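Local atomic coordinates of ORF6 thioesterase (Photobacterium profundum, PDB entry 4I45), a protein that probably hydrolyses acyl thioesters, as a hotdog-fold member of the 4-hydroxybenzoyl-CoA thioesterase family, and binds a magnesium ion. Residues A58-N63 / E111-D116; M64-G69 / A104-D109; Y88-R93 / Q122-D127. All coordinates share one frame; numbering follows the deposited sequence.

Contacts 1 and 2 join the same two strands, 56-66 and 106-115, at successive places. Contact 2, nested inside the loop contact 1 closes, is partly buried: apolar side chains face helix 28-40, while a glutamine amide bonds the backbone just before strand 106-115. Contact 1 is a surface contact, with few of its touching residues buried, and turns on a beta bulge and a lysine-glutamate pair bridged by water. Both adjoin the second subunit. Contact 3, also at the surface, brings the start of strand 89-97, the neighbour of 106-115, against the loop before helix 126-129; it relies on aromatic and proline packing, and its far end binds magnesium. Salt bridge Arg93-Asp109 ties contact 3 to contact 2.

Contact 1. Residues A58-N63 / E111-D116; sequences AVYKAN and EMVCLD
Residues 58-63 and 111-116, on strands 56-66 and 106-115, pair as antiparallel neighbours in the hotdog sheet, and a classic beta bulge interrupts their register. Ala58 and Val113 form a hydrogen-bonded pair, both N to O distances being 2.9 Å. Tyr60 and Lys61 both face Glu111, whose O therefore accepts twice: from Tyr60 N at 2.8 Å and, in its carbonyl plane on a lone pair, from Lys61 N at 3.3 Å. Glu111 N returns a bond to Lys61 O.

One face carries Val59 and Met112. In the conformer described, Met112 turns at its last torsion (chi3 58°), which brings CE 3.6 Å from Val59 CG2; its flexible apolar chain suits the side covered by helix 28-40. On the other face small Ala58 touches Val113 and Leu115, and Tyr60 CB rests on Val113 CG1. Lys61 and Glu111 run side by side, and Lys61 CG lies above one face of the Tyr60 ring, offset from its centre.

From Lys61 on, the sheet continues into the second subunit. In the Glu111 conformer described, Lys61 NZ and Glu111 OE1 are 4.4 Å apart, beyond a salt bridge; a water accepts from NZ and donates to OE1, so the opposite charges probably attract through a solvent-mediated link at this partly exposed surface.

Contact 2. Residues M64-G69 / A104-D109; sequences MIFQDG and AAVIGD
Val106 meets two side chains of 64-69 through one methyl. Its CG1 stands anti to the backbone N (chi1 180°), which puts it 3.8 Å from Met64 CE and beside the ring of Phe66, with CG1 3.9 Å from CD1. Phe66 and Val106 point the same way, whereas Met64 comes in across the valine. In the conformer described, Met64 turns at both chi2 and chi3, so its chain curls back over the partner strand and lays SD 3.9 Å from Gly108 CA. Gly108 carries no side chain, so the sulfur can settle close to the backbone there.

These residues line the face of the sheet that wraps the long helix 28-40, the arrangement that defines the hotdog fold: Met64 packs on Phe29 and Phe33, and both Phe66 and Val106 on Phe29. The opposite face has Ile65 and Ile107, a hydrogen-bonded antiparallel pair whose branched CB atoms lie 4.4 Å apart. Beta-branched residues suit such extended backbone. Strand 56-66 also pairs with its counterpart in the second subunit, where Ile65 packs on Tyr60 of that chain.

Past the last strand pair, Gln67 CG lies anti to the carbonyl carbon (chi1 -61°) and the chain then runs out extended, which carries the amide to Ala104 O. It crosses Ile107 obliquely, NE2 lying 3.7 Å from CD1. The same NE2 donates to Ala104 O at 2.9 Å, an acceptor almost exactly in the amide plane, though the donor is tilted from the plane of the Ala104 carbonyl; the bond probably fixes the amide's rotation. Ala105 O accepts from both Gln67 N (2.7 Å) and Asp68 N (3.1 Å), gripping the backbone as it leaves the sheet. The Asp68 carboxylate forms a salt bridge with Arg98, which also bonds Gly69 O.

Contact 3. Residues Y88-R93 / Q122-D127; sequences YKTLWR and QPVPAD. With MG (magnesium ion), chain B.
The Tyr88 ring meets the flat peptide between Gln122 and Pro123 along its CD1-CE1 side. Gln122 C lies at the ring edge, near its plane, 3.3 Å from CD1, and Gln122 CA is in plane at the same edge. Pro123 N approaches CE1 obliquely, and the pyrrolidine ring follows with its CD 3.8 Å from Tyr88 CE1. Tyr88 CG is anti to its own carbonyl carbon (chi1 -51°), a setting that swings the ring out beside the loop. A flat aromatic side chain suits this partly exposed place because its thin C-H edge can lie close against a peptide and a proline; the same side chain also touches Leu121.

Next along the loop, Val124 CG2 lies 4.1 Å from Tyr88 O, where the chain enters strand 89-97. The two segments share no direct hydrogen bond, so van der Waals packing carries the contact. The amide of Gln122 is engaged by Asp116, NE2 being hydrogen-bonded to OD1.

At the far end of 122-127, well away from Tyr88, Asp127 binds magnesium through one carboxylate oxygen: OD1 is 2.0 Å from the metal, OD2 3.3 Å. Two waters, each 2.2 Å from the metal, and His53 NE2 are further ligands. A carboxylate suits a hard divalent ion.

The loop thus runs between strand 106-115 and helix 43-53. Cys114 of strand 106-115 makes backbone hydrogen bonds to both Tyr88 and Gln122 and packs on Val124, while Pro125 touches Leu49 and His53 of helix 43-53, which the magnesium ion links to the short, weakly bonded helix 126-129.

Contact 1. Residues A58-N63 / E111-D116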
ATOM      1  N   ALA A  58       6.665  -1.900  20.036  1.00 15.71           N
ATOM      2  CA  ALA A  58       6.413  -2.826  18.957  1.00 16.72           C
ATOM      3  C   ALA A  58       5.043  -3.444  19.150  1.00 14.17           C
ATOM      4  O   ALA A  58       4.654  -3.765  20.257  1.00 14.55           O
ATOM      5  CB  ALA A  58       7.463  -3.920  18.936  1.00 18.95           C
ATOM      6  N   VAL A  59       4.344  -3.653  18.043  1.00 15.55           N
ATOM      7  CA  VAL A  59       3.126  -4.446  18.078  1.00 14.79           C
ATOM      8  C   VAL A  59       3.493  -5.911  18.175  1.00 13.63           C
ATOM      9  O   VAL A  59       4.165  -6.464  17.305  1.00 14.39           O
ATOM     10  CB  VAL A  59       2.254  -4.202  16.849  1.00 15.40           C
ATOM     11  CG1 VAL A  59       0.939  -5.127  16.842  1.00 16.05           C
ATOM     12  CG2 VAL A  59       1.876  -2.735  16.766  1.00 18.71           C
ATOM     13  N   TYR A  60       3.035  -6.536  19.248  1.00 13.09           N
ATOM     14  CA  TYR A  60       3.218  -7.956  19.454  1.00 13.96           C
ATOM     15  C   TYR A  60       2.021  -8.793  18.961  1.00 12.89           C
ATOM     16  O   TYR A  60       2.206  -9.841  18.352  1.00 13.94           O
ATOM     17  CB  TYR A  60       3.564  -8.187  20.954  1.00 14.83           C
ATOM     18  CG  TYR A  60       3.661  -9.623  21.346  1.00 15.69           C
ATOM     19  CD1 TYR A  60       4.393 -10.520  20.589  1.00 15.57           C
ATOM     20  CD2 TYR A  60       3.002 -10.104  22.470  1.00 18.95           C
ATOM     21  CE1 TYR A  60       4.514 -11.860  20.956  1.00 18.65           C
ATOM     22  CE2 TYR A  60       3.090 -11.447  22.833  1.00 22.33           C
ATOM     23  CZ  TYR A  60       3.855 -12.321  22.066  1.00 19.62           C
ATOM     24  OH  TYR A  60       3.939 -13.642  22.428  1.00 25.75           O
ATOM     25  N   LYS A  61       0.817  -8.319  19.260  1.00 12.69           N
ATOM     26  CA  LYS A  61      -0.383  -9.039  18.819  1.00 13.49           C
ATOM     27  C   LYS A  61      -1.377  -8.024  18.358  1.00 13.89           C
ATOM     28  O   LYS A  61      -1.499  -6.941  18.893  1.00 13.77           O
ATOM     29  CB  LYS A  61      -0.990  -9.874  19.953  1.00 14.98           C
ATOM     30  CG  LYS A  61      -0.150 -11.078  20.323  1.00 17.43           C
ATOM     31  CD  LYS A  61      -0.751 -11.863  21.466  1.00 17.85           C
ATOM     32  CE  LYS A  61       0.056 -13.069  21.894  1.00 24.17           C
ATOM     33  NZ  LYS A  61      -0.555 -13.750  23.100  1.00 26.75           N
ATOM     34  N   ALA A  62      -2.129  -8.442  17.333  1.00 12.67           N
ATOM     35  CA  ALA A  62      -3.289  -7.702  16.807  1.00 13.01           C
ATOM     36  C   ALA A  62      -4.416  -8.680  16.457  1.00 12.91           C
ATOM     37  O   ALA A  62      -4.225  -9.578  15.649  1.00 14.17           O
ATOM     38  CB  ALA A  62      -2.901  -6.927  15.618  1.00 13.93           C
ATOM     39  N   ASN A  63      -5.515  -8.532  17.187  1.00 13.44           N
ATOM     40  CA  ASN A  63      -6.697  -9.373  16.954  1.00 13.62           C
ATOM     41  C   ASN A  63      -7.798  -8.516  16.401  1.00 12.70           C
ATOM     42  O   ASN A  63      -8.271  -7.615  17.072  1.00 15.19           O
ATOM     43  CB  ASN A  63      -7.151 -10.020  18.230  1.00 14.70           C
ATOM     44  CG  ASN A  63      -6.142 -11.014  18.758  1.00 16.63           C
ATOM     45  OD1 ASN A  63      -5.145 -11.353  18.100  1.00 19.28           O
ATOM     46  ND2 ASN A  63      -6.391 -11.491  19.951  1.00 28.77           N
ATOM     47  N   GLU A 111      -1.825  -5.444  21.258  1.00 14.66           N
ATOM     48  CA  GLU A 111      -0.877  -5.495  22.381  0.50 14.20           C
ATOM     49  C   GLU A 111       0.455  -4.988  21.897  1.00 13.19           C
ATOM     50  O   GLU A 111       1.036  -5.556  20.958  1.00 14.39           O
ATOM     51  CB  GLU A 111      -0.668  -6.911  22.932  0.50 14.87           C
ATOM     52  CG  GLU A 111      -1.942  -7.660  23.249  0.50 16.55           C
ATOM     53  CD  GLU A 111      -1.711  -8.949  24.035  0.50 19.28           C
ATOM     54  OE1 GLU A 111      -0.550  -9.423  24.077  0.50 21.21           O
ATOM     55  OE2 GLU A 111      -2.691  -9.486  24.602  0.50 21.11           O
ATOM     56  N   MET A 112       0.919  -3.950  22.580  1.00 14.64           N
ATOM     57  CA  MET A 112       2.218  -3.372  22.282  0.70 14.95           C
ATOM     58  C   MET A 112       3.166  -3.570  23.462  1.00 15.46           C
ATOM     59  O   MET A 112       2.771  -3.441  24.612  1.00 17.74           O
ATOM     60  CB  MET A 112       2.110  -1.893  21.971  0.70 17.10           C
ATOM     61  CG  MET A 112       1.146  -1.600  20.819  0.70 20.78           C
ATOM     62  SD  MET A 112       1.560  -0.130  19.841  0.70 29.19           S
ATOM     63  CE  MET A 112       3.202  -0.484  19.275  0.70 22.69           C
ATOM     64  N   VAL A 113       4.396  -3.923  23.122  1.00 15.70           N
ATOM     65  CA  VAL A 113       5.441  -4.103  24.118  1.00 15.81           C
ATOM     66  C   VAL A 113       6.479  -2.999  23.971  1.00 15.38           C
ATOM     67  O   VAL A 113       6.715  -2.448  22.909  1.00 17.23           O
ATOM     68  CB  VAL A 113       6.082  -5.475  23.971  1.00 17.70           C
ATOM     69  CG1 VAL A 113       5.042  -6.552  24.306  1.00 19.48           C
ATOM     70  CG2 VAL A 113       6.685  -5.650  22.574  1.00 20.21           C
ATOM     71  N   CYS A 114       7.132  -2.740  25.094  1.00 16.37           N
ATOM     72  CA  CYS A 114       8.182  -1.738  25.213  1.00 17.35           C
ATOM     73  C   CYS A 114       9.511  -2.508  25.323  1.00 16.94           C
ATOM     74  O   CYS A 114       9.716  -3.285  26.256  1.00 18.76           O
ATOM     75  CB  CYS A 114       7.913  -0.889  26.449  1.00 19.03           C
ATOM     76  SG  CYS A 114       9.128   0.355  26.749  1.00 22.14           S
ATOM     77  N   LEU A 115      10.327  -2.363  24.283  1.00 17.39           N
ATOM     78  CA  LEU A 115      11.584  -3.127  24.098  1.00 17.83           C
ATOM     79  C   LEU A 115      12.827  -2.250  24.056  1.00 16.54           C
ATOM     80  O   LEU A 115      12.819  -1.165  23.462  1.00 17.27           O
ATOM     81  CB  LEU A 115      11.537  -3.927  22.787  1.00 17.43           C
ATOM     82  CG  LEU A 115      10.395  -4.922  22.611  1.00 18.85           C
ATOM     83  CD1 LEU A 115      10.464  -5.607  21.239  1.00 22.14           C
ATOM     84  CD2 LEU A 115      10.426  -5.947  23.722  1.00 21.03           C
ATOM     85  N   ASP A 116      13.893  -2.775  24.652  1.00 17.19           N
ATOM     86  CA  ASP A 116      15.221  -2.170  24.497  1.00 16.79           C
ATOM     87  C   ASP A 116      15.888  -2.688  23.208  1.00 17.96           C
ATOM     88  O   ASP A 116      15.303  -3.443  22.449  1.00 21.04           O
ATOM     89  CB  ASP A 116      16.101  -2.321  25.762  1.00 17.63           C
ATOM     90  CG  ASP A 116      16.495  -3.767  26.060  1.00 18.07           C
ATOM     91  OD1 ASP A 116      16.874  -4.004  27.229  1.00 22.66           O
ATOM     92  OD2 ASP A 116      16.430  -4.647  25.162  1.00 18.84           O
TER
HETATM   93  O   HOH W   1      -0.107 -11.812  25.057  1.00 29.97           O

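Contact 2. Residues M64-G69 / A104-D109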
ATOM      1  N   MET A  64      -8.164  -8.812  15.159  1.00 12.99           N
ATOM      2  CA  MET A  64      -9.107  -8.045  14.342  0.70 12.34           C
ATOM      3  C   MET A  64     -10.441  -8.800  14.163  1.00 11.99           C
ATOM      4  O   MET A  64     -10.418 -10.020  13.928  1.00 14.10           O
ATOM      5  CB  MET A  64      -8.504  -7.804  12.949  0.70 12.20           C
ATOM      6  CG  MET A  64      -7.146  -7.017  12.959  0.70 12.38           C
ATOM      7  SD  MET A  64      -7.316  -5.285  13.480  0.70 14.86           S
ATOM      8  CE  MET A  64      -8.006  -4.494  12.019  0.70 15.03           C
ATOM      9  N   ILE A  65     -11.525  -8.044  14.256  1.00 12.61           N
ATOM     10  CA  ILE A  65     -12.863  -8.547  13.884  1.00 12.89           C
ATOM     11  C   ILE A  65     -13.393  -7.585  12.855  1.00 12.01           C
ATOM     12  O   ILE A  65     -13.483  -6.377  13.088  1.00 12.66           O
ATOM     13  CB  ILE A  65     -13.824  -8.602  15.075  1.00 14.62           C
ATOM     14  CG1 ILE A  65     -13.183  -9.245  16.301  1.00 15.21           C
ATOM     15  CG2 ILE A  65     -15.109  -9.350  14.658  1.00 16.00           C
ATOM     16  CD1 ILE A  65     -14.110  -9.196  17.494  1.00 20.06           C
ATOM     17  N   PHE A  66     -13.785  -8.160  11.700  1.00 12.86           N
ATOM     18  CA  PHE A  66     -14.324  -7.386  10.587  1.00 13.49           C
ATOM     19  C   PHE A  66     -15.842  -7.647  10.559  1.00 13.44           C
ATOM     20  O   PHE A  66     -16.269  -8.754  10.217  1.00 15.90           O
ATOM     21  CB  PHE A  66     -13.672  -7.780   9.265  1.00 13.14           C
ATOM     22  CG  PHE A  66     -12.168  -7.677   9.299  1.00 12.38           C
ATOM     23  CD1 PHE A  66     -11.494  -6.455   9.134  1.00 14.00           C
ATOM     24  CD2 PHE A  66     -11.418  -8.807   9.548  1.00 15.01           C
ATOM     25  CE1 PHE A  66     -10.097  -6.396   9.202  1.00 14.06           C
ATOM     26  CE2 PHE A  66     -10.008  -8.747   9.674  1.00 15.20           C
ATOM     27  CZ  PHE A  66      -9.374  -7.554   9.465  1.00 14.51           C
ATOM     28  N   GLN A  67     -16.613  -6.662  11.008  1.00 12.58           N
ATOM     29  CA  GLN A  67     -18.053  -6.838  11.253  1.00 14.22           C
ATOM     30  C   GLN A  67     -18.914  -6.329  10.136  1.00 14.01           C
ATOM     31  O   GLN A  67     -20.043  -6.800   9.994  1.00 16.08           O
ATOM     32  CB  GLN A  67     -18.459  -6.169  12.581  1.00 14.56           C
ATOM     33  CG  GLN A  67     -17.714  -6.802  13.740  1.00 16.51           C
ATOM     34  CD  GLN A  67     -18.220  -6.507  15.147  1.00 17.37           C
ATOM     35  OE1 GLN A  67     -18.226  -7.422  15.982  1.00 23.15           O
ATOM     36  NE2 GLN A  67     -18.605  -5.260  15.434  1.00 18.93           N
ATOM     37  N   ASP A  68     -18.444  -5.418   9.315  1.00 13.15           N
ATOM     38  CA  ASP A  68     -19.183  -4.899   8.167  1.00 12.61           C
ATOM     39  C   ASP A  68     -18.214  -4.400   7.120  1.00 13.70           C
ATOM     40  O   ASP A  68     -17.077  -4.043   7.456  1.00 16.95           O
ATOM     41  CB  ASP A  68     -20.094  -3.749   8.566  1.00 14.77           C
ATOM     42  CG  ASP A  68     -21.164  -3.424   7.470  1.00 14.76           C
ATOM     43  OD1 ASP A  68     -21.460  -4.351   6.681  1.00 16.12           O
ATOM     44  OD2 ASP A  68     -21.614  -2.269   7.393  1.00 15.82           O
ATOM     45  N   GLY A  69     -18.572  -4.462   5.851  1.00 14.88           N
ATOM     46  CA  GLY A  69     -17.791  -3.866   4.781  1.00 14.14           C
ATOM     47  C   GLY A  69     -17.911  -2.365   4.822  1.00 13.42           C
ATOM     48  O   GLY A  69     -18.932  -1.815   5.216  1.00 15.77           O
ATOM     49  N   ALA A 104     -19.435  -1.175  16.067  1.00 15.35           N
ATOM     50  CA  ALA A 104     -18.273  -0.872  15.231  1.00 13.65           C
ATOM     51  C   ALA A 104     -18.278  -1.679  13.936  1.00 12.37           C
ATOM     52  O   ALA A 104     -18.723  -2.833  13.939  1.00 14.35           O
ATOM     53  CB  ALA A 104     -16.994  -1.212  16.016  1.00 17.21           C
ATOM     54  N   ALA A 105     -17.760  -1.110  12.863  1.00 12.23           N
ATOM     55  CA  ALA A 105     -17.506  -1.861  11.634  1.00 11.91           C
ATOM     56  C   ALA A 105     -16.361  -2.848  11.735  1.00 12.12           C
ATOM     57  O   ALA A 105     -16.367  -3.930  11.144  1.00 13.32           O
ATOM     58  CB  ALA A 105     -17.265  -0.932  10.472  1.00 14.61           C
ATOM     59  N   VAL A 106     -15.310  -2.414  12.457  1.00 12.80           N
ATOM     60  CA  VAL A 106     -14.070  -3.201  12.639  1.00 12.26           C
ATOM     61  C   VAL A 106     -13.560  -2.934  14.045  1.00 11.67           C
ATOM     62  O   VAL A 106     -13.605  -1.811  14.514  1.00 13.04           O
ATOM     63  CB  VAL A 106     -12.976  -2.808  11.639  1.00 11.87           C
ATOM     64  CG1 VAL A 106     -11.673  -3.666  11.878  1.00 13.77           C
ATOM     65  CG2 VAL A 106     -13.510  -2.931  10.185  1.00 12.79           C
ATOM     66  N   ILE A 107     -13.133  -4.006  14.695  1.00 12.96           N
ATOM     67  CA  ILE A 107     -12.543  -3.936  16.024  1.00 12.22           C
ATOM     68  C   ILE A 107     -11.160  -4.564  15.986  1.00 12.97           C
ATOM     69  O   ILE A 107     -10.922  -5.589  15.378  1.00 13.80           O
ATOM     70  CB  ILE A 107     -13.386  -4.725  17.053  1.00 13.26           C
ATOM     71  CG1 ILE A 107     -14.825  -4.147  17.121  1.00 15.01           C
ATOM     72  CG2 ILE A 107     -12.666  -4.766  18.422  1.00 15.47           C
ATOM     73  CD1 ILE A 107     -15.799  -5.008  17.861  1.00 18.66           C
ATOM     74  N   GLY A 108     -10.240  -3.879  16.670  1.00 13.15           N
ATOM     75  CA  GLY A 108      -8.897  -4.366  16.937  1.00 13.01           C
ATOM     76  C   GLY A 108      -8.495  -4.299  18.416  1.00 12.31           C
ATOM     77  O   GLY A 108      -8.751  -3.305  19.090  1.00 14.29           O
ATOM     78  N   ASP A 109      -7.974  -5.412  18.910  1.00 13.25           N
ATOM     79  CA  ASP A 109      -7.292  -5.434  20.209  1.00 13.11           C
ATOM     80  C   ASP A 109      -5.817  -5.633  19.890  1.00 11.48           C
ATOM     81  O   ASP A 109      -5.397  -6.643  19.349  1.00 13.12           O
ATOM     82  CB  ASP A 109      -7.791  -6.576  21.071  1.00 14.11           C
ATOM     83  CG  ASP A 109      -9.214  -6.399  21.511  1.00 17.61           C
ATOM     84  OD1 ASP A 109      -9.540  -5.342  22.086  1.00 21.43           O
ATOM     85  OD2 ASP A 109      -9.993  -7.353  21.289  1.00 24.87           O
TER

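Contact 3. Residues Y88-R93 / Q122-D127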
ATOM      1  N   TYR A  88       5.194  -3.409  31.299  1.00 24.61           N
ATOM      2  CA  TYR A  88       5.847  -3.567  29.994  1.00 22.39           C
ATOM      3  C   TYR A  88       4.936  -3.380  28.782  1.00 23.70           C
ATOM      4  O   TYR A  88       5.414  -3.099  27.681  1.00 30.42           O
ATOM      5  CB  TYR A  88       6.505  -4.960  29.922  1.00 28.10           C
ATOM      6  CG  TYR A  88       7.391  -5.266  31.108  1.00 29.23           C
ATOM      7  CD1 TYR A  88       8.639  -4.716  31.201  1.00 31.58           C
ATOM      8  CD2 TYR A  88       6.950  -6.093  32.139  1.00 39.74           C
ATOM      9  CE1 TYR A  88       9.442  -4.975  32.276  1.00 40.88           C
ATOM     10  CE2 TYR A  88       7.740  -6.360  33.215  1.00 44.87           C
ATOM     11  CZ  TYR A  88       8.982  -5.803  33.277  1.00 41.64           C
ATOM     12  OH  TYR A  88       9.763  -6.067  34.352  1.00 49.32           O
ATOM     13  N   LYS A  89       3.628  -3.518  28.991  1.00 22.32           N
ATOM     14  CA  LYS A  89       2.681  -3.714  27.899  1.00 21.11           C
ATOM     15  C   LYS A  89       1.543  -2.743  27.956  1.00 18.17           C
ATOM     16  O   LYS A  89       1.067  -2.372  29.019  1.00 21.37           O
ATOM     17  CB  LYS A  89       2.127  -5.135  27.916  1.00 26.98           C
ATOM     18  CG  LYS A  89       3.240  -6.168  28.022  1.00 32.50           C
ATOM     19  CD  LYS A  89       2.823  -7.565  27.615  1.00 32.60           C
ATOM     20  CE  LYS A  89       1.531  -8.035  28.319  1.00 43.21           C
ATOM     21  NZ  LYS A  89       0.286  -7.585  27.633  1.00 53.02           N
ATOM     22  N   THR A  90       1.133  -2.347  26.764  1.00 16.95           N
ATOM     23  CA  THR A  90      -0.011  -1.501  26.570  0.50 18.25           C
ATOM     24  C   THR A  90      -1.038  -2.266  25.714  1.00 15.20           C
ATOM     25  O   THR A  90      -0.665  -2.872  24.699  1.00 16.98           O
ATOM     26  CB  THR A  90       0.469  -0.195  25.907  0.50 21.51           C
ATOM     27  OG1 THR A  90       1.491   0.392  26.734  0.50 27.78           O
ATOM     28  CG2 THR A  90      -0.669   0.779  25.746  0.50 24.21           C
ATOM     29  N   LEU A  91      -2.287  -2.260  26.158  1.00 16.38           N
ATOM     30  CA  LEU A  91      -3.379  -2.947  25.450  1.00 15.28           C
ATOM     31  C   LEU A  91      -4.292  -1.891  24.855  1.00 14.35           C
ATOM     32  O   LEU A  91      -4.822  -1.056  25.576  1.00 16.03           O
ATOM     33  CB  LEU A  91      -4.125  -3.808  26.447  1.00 17.23           C
ATOM     34  CG  LEU A  91      -3.333  -4.859  27.238  1.00 23.91           C
ATOM     35  CD1 LEU A  91      -4.265  -5.596  28.221  1.00 30.81           C
ATOM     36  CD2 LEU A  91      -2.630  -5.852  26.329  1.00 30.48           C
ATOM     37  N   TRP A  92      -4.368  -1.875  23.529  1.00 14.26           N
ATOM     38  CA  TRP A  92      -5.110  -0.855  22.798  1.00 13.75           C
ATOM     39  C   TRP A  92      -6.393  -1.429  22.250  1.00 13.50           C
ATOM     40  O   TRP A  92      -6.369  -2.524  21.657  1.00 16.45           O
ATOM     41  CB  TRP A  92      -4.303  -0.351  21.623  1.00 13.70           C
ATOM     42  CG  TRP A  92      -3.001   0.272  22.026  1.00 14.39           C
ATOM     43  CD1 TRP A  92      -1.884  -0.346  22.596  1.00 15.13           C
ATOM     44  CD2 TRP A  92      -2.691   1.669  21.968  1.00 15.35           C
ATOM     45  NE1 TRP A  92      -0.908   0.562  22.842  1.00 16.91           N
ATOM     46  CE2 TRP A  92      -1.324   1.805  22.498  1.00 15.60           C
ATOM     47  CE3 TRP A  92      -3.353   2.791  21.537  1.00 15.42           C
ATOM     48  CZ2 TRP A  92      -0.664   3.033  22.553  1.00 17.49           C
ATOM     49  CZ3 TRP A  92      -2.689   4.031  21.599  1.00 15.24           C
ATOM     50  CH2 TRP A  92      -1.376   4.153  22.118  1.00 16.57           C
ATOM     51  N   ARG A  93      -7.490  -0.707  22.476  1.00 12.82           N
ATOM     52  CA  ARG A  93      -8.777  -1.053  21.832  1.00 12.26           C
ATOM     53  C   ARG A  93      -8.989  -0.012  20.768  1.00 12.73           C
ATOM     54  O   ARG A  93      -9.041   1.185  21.065  1.00 13.13           O
ATOM     55  CB  ARG A  93      -9.904  -1.028  22.855  1.00 13.35           C
ATOM     56  CG  ARG A  93     -11.260  -1.245  22.307  1.00 16.57           C
ATOM     57  CD  ARG A  93     -11.419  -2.675  21.820  1.00 20.04           C
ATOM     58  NE  ARG A  93     -12.795  -3.011  21.619  1.00 23.63           N
ATOM     59  CZ  ARG A  93     -13.317  -4.220  21.743  1.00 24.08           C
ATOM     60  NH1 ARG A  93     -12.593  -5.269  22.094  1.00 21.23           N
ATOM     61  NH2 ARG A  93     -14.598  -4.369  21.514  1.00 28.50           N
ATOM     62  N   GLN A 122      11.152  -3.827  28.732  1.00 19.98           N
ATOM     63  CA  GLN A 122      11.535  -2.849  29.734  1.00 20.41           C
ATOM     64  C   GLN A 122      10.329  -2.033  30.161  1.00 22.07           C
ATOM     65  O   GLN A 122       9.415  -1.866  29.378  1.00 21.36           O
ATOM     66  CB  GLN A 122      12.619  -1.912  29.217  1.00 21.32           C
ATOM     67  CG  GLN A 122      13.918  -2.583  28.855  1.00 20.35           C
ATOM     68  CD  GLN A 122      14.574  -3.291  30.014  1.00 20.40           C
ATOM     69  OE1 GLN A 122      14.256  -3.062  31.189  1.00 26.58           O
ATOM     70  NE2 GLN A 122      15.488  -4.178  29.685  1.00 24.95           N
ATOM     71  N   PRO A 123      10.337  -1.511  31.407  1.00 20.11           N
ATOM     72  CA  PRO A 123       9.173  -0.754  31.857  1.00 20.56           C
ATOM     73  C   PRO A 123       8.940   0.459  30.956  1.00 20.85           C
ATOM     74  O   PRO A 123       9.876   1.059  30.463  1.00 20.58           O
ATOM     75  CB  PRO A 123       9.533  -0.370  33.296  1.00 24.58           C
ATOM     76  CG  PRO A 123      10.535  -1.422  33.723  1.00 24.49           C
ATOM     77  CD  PRO A 123      11.335  -1.680  32.481  1.00 19.63           C
ATOM     78  N   VAL A 124       7.683   0.749  30.661  1.00 18.43           N
ATOM     79  CA  VAL A 124       7.349   2.013  29.990  1.00 18.32           C
ATOM     80  C   VAL A 124       7.686   3.165  30.951  1.00 17.20           C
ATOM     81  O   VAL A 124       7.209   3.159  32.094  1.00 18.03           O
ATOM     82  CB  VAL A 124       5.856   2.090  29.611  1.00 19.23           C
ATOM     83  CG1 VAL A 124       5.571   3.415  28.922  1.00 20.26           C
ATOM     84  CG2 VAL A 124       5.456   0.876  28.722  1.00 22.54           C
ATOM     85  N   PRO A 125       8.512   4.142  30.505  1.00 15.29           N
ATOM     86  CA  PRO A 125       8.762   5.275  31.408  1.00 15.35           C
ATOM     87  C   PRO A 125       7.522   6.104  31.730  1.00 16.00           C
ATOM     88  O   PRO A 125       6.617   6.197  30.893  1.00 16.97           O
ATOM     89  CB  PRO A 125       9.832   6.120  30.669  1.00 17.10           C
ATOM     90  CG  PRO A 125      10.411   5.163  29.613  1.00 16.15           C
ATOM     91  CD  PRO A 125       9.233   4.293  29.231  1.00 16.46           C
ATOM     92  N   ALA A 126       7.452   6.688  32.914  1.00 16.62           N
ATOM     93  CA  ALA A 126       6.311   7.506  33.320  1.00 16.59           C
ATOM     94  C   ALA A 126       6.077   8.693  32.382  1.00 14.50           C
ATOM     95  O   ALA A 126       4.942   9.039  32.063  1.00 19.35           O
ATOM     96  CB  ALA A 126       6.485   7.976  34.754  1.00 18.51           C
ATOM     97  N   ASP A 127       7.148   9.282  31.853  1.00 15.64           N
ATOM     98  CA  ASP A 127       6.973  10.502  31.064  1.00 15.84           C
ATOM     99  C   ASP A 127       6.188  10.309  29.760  1.00 17.46           C
ATOM    100  O   ASP A 127       5.392  11.167  29.440  1.00 21.76           O
ATOM    101  CB  ASP A 127       8.284  11.279  30.847  1.00 16.30           C
ATOM    102  CG  ASP A 127       9.392  10.469  30.200  1.00 16.59           C
ATOM    103  OD1 ASP A 127      10.558  10.926  30.264  1.00 19.65           O
ATOM    104  OD2 ASP A 127       9.208   9.368  29.621  1.00 18.41           O
TER
HETATM  105 MG    MG B 201      12.394  10.229  30.064  1.00 10.54          MG
HETATM  106  O   HOH W   2      12.256   9.756  32.165  1.00 16.53           O
HETATM  107  O   HOH W   3      12.357  10.936  28.023  1.00 15.80           O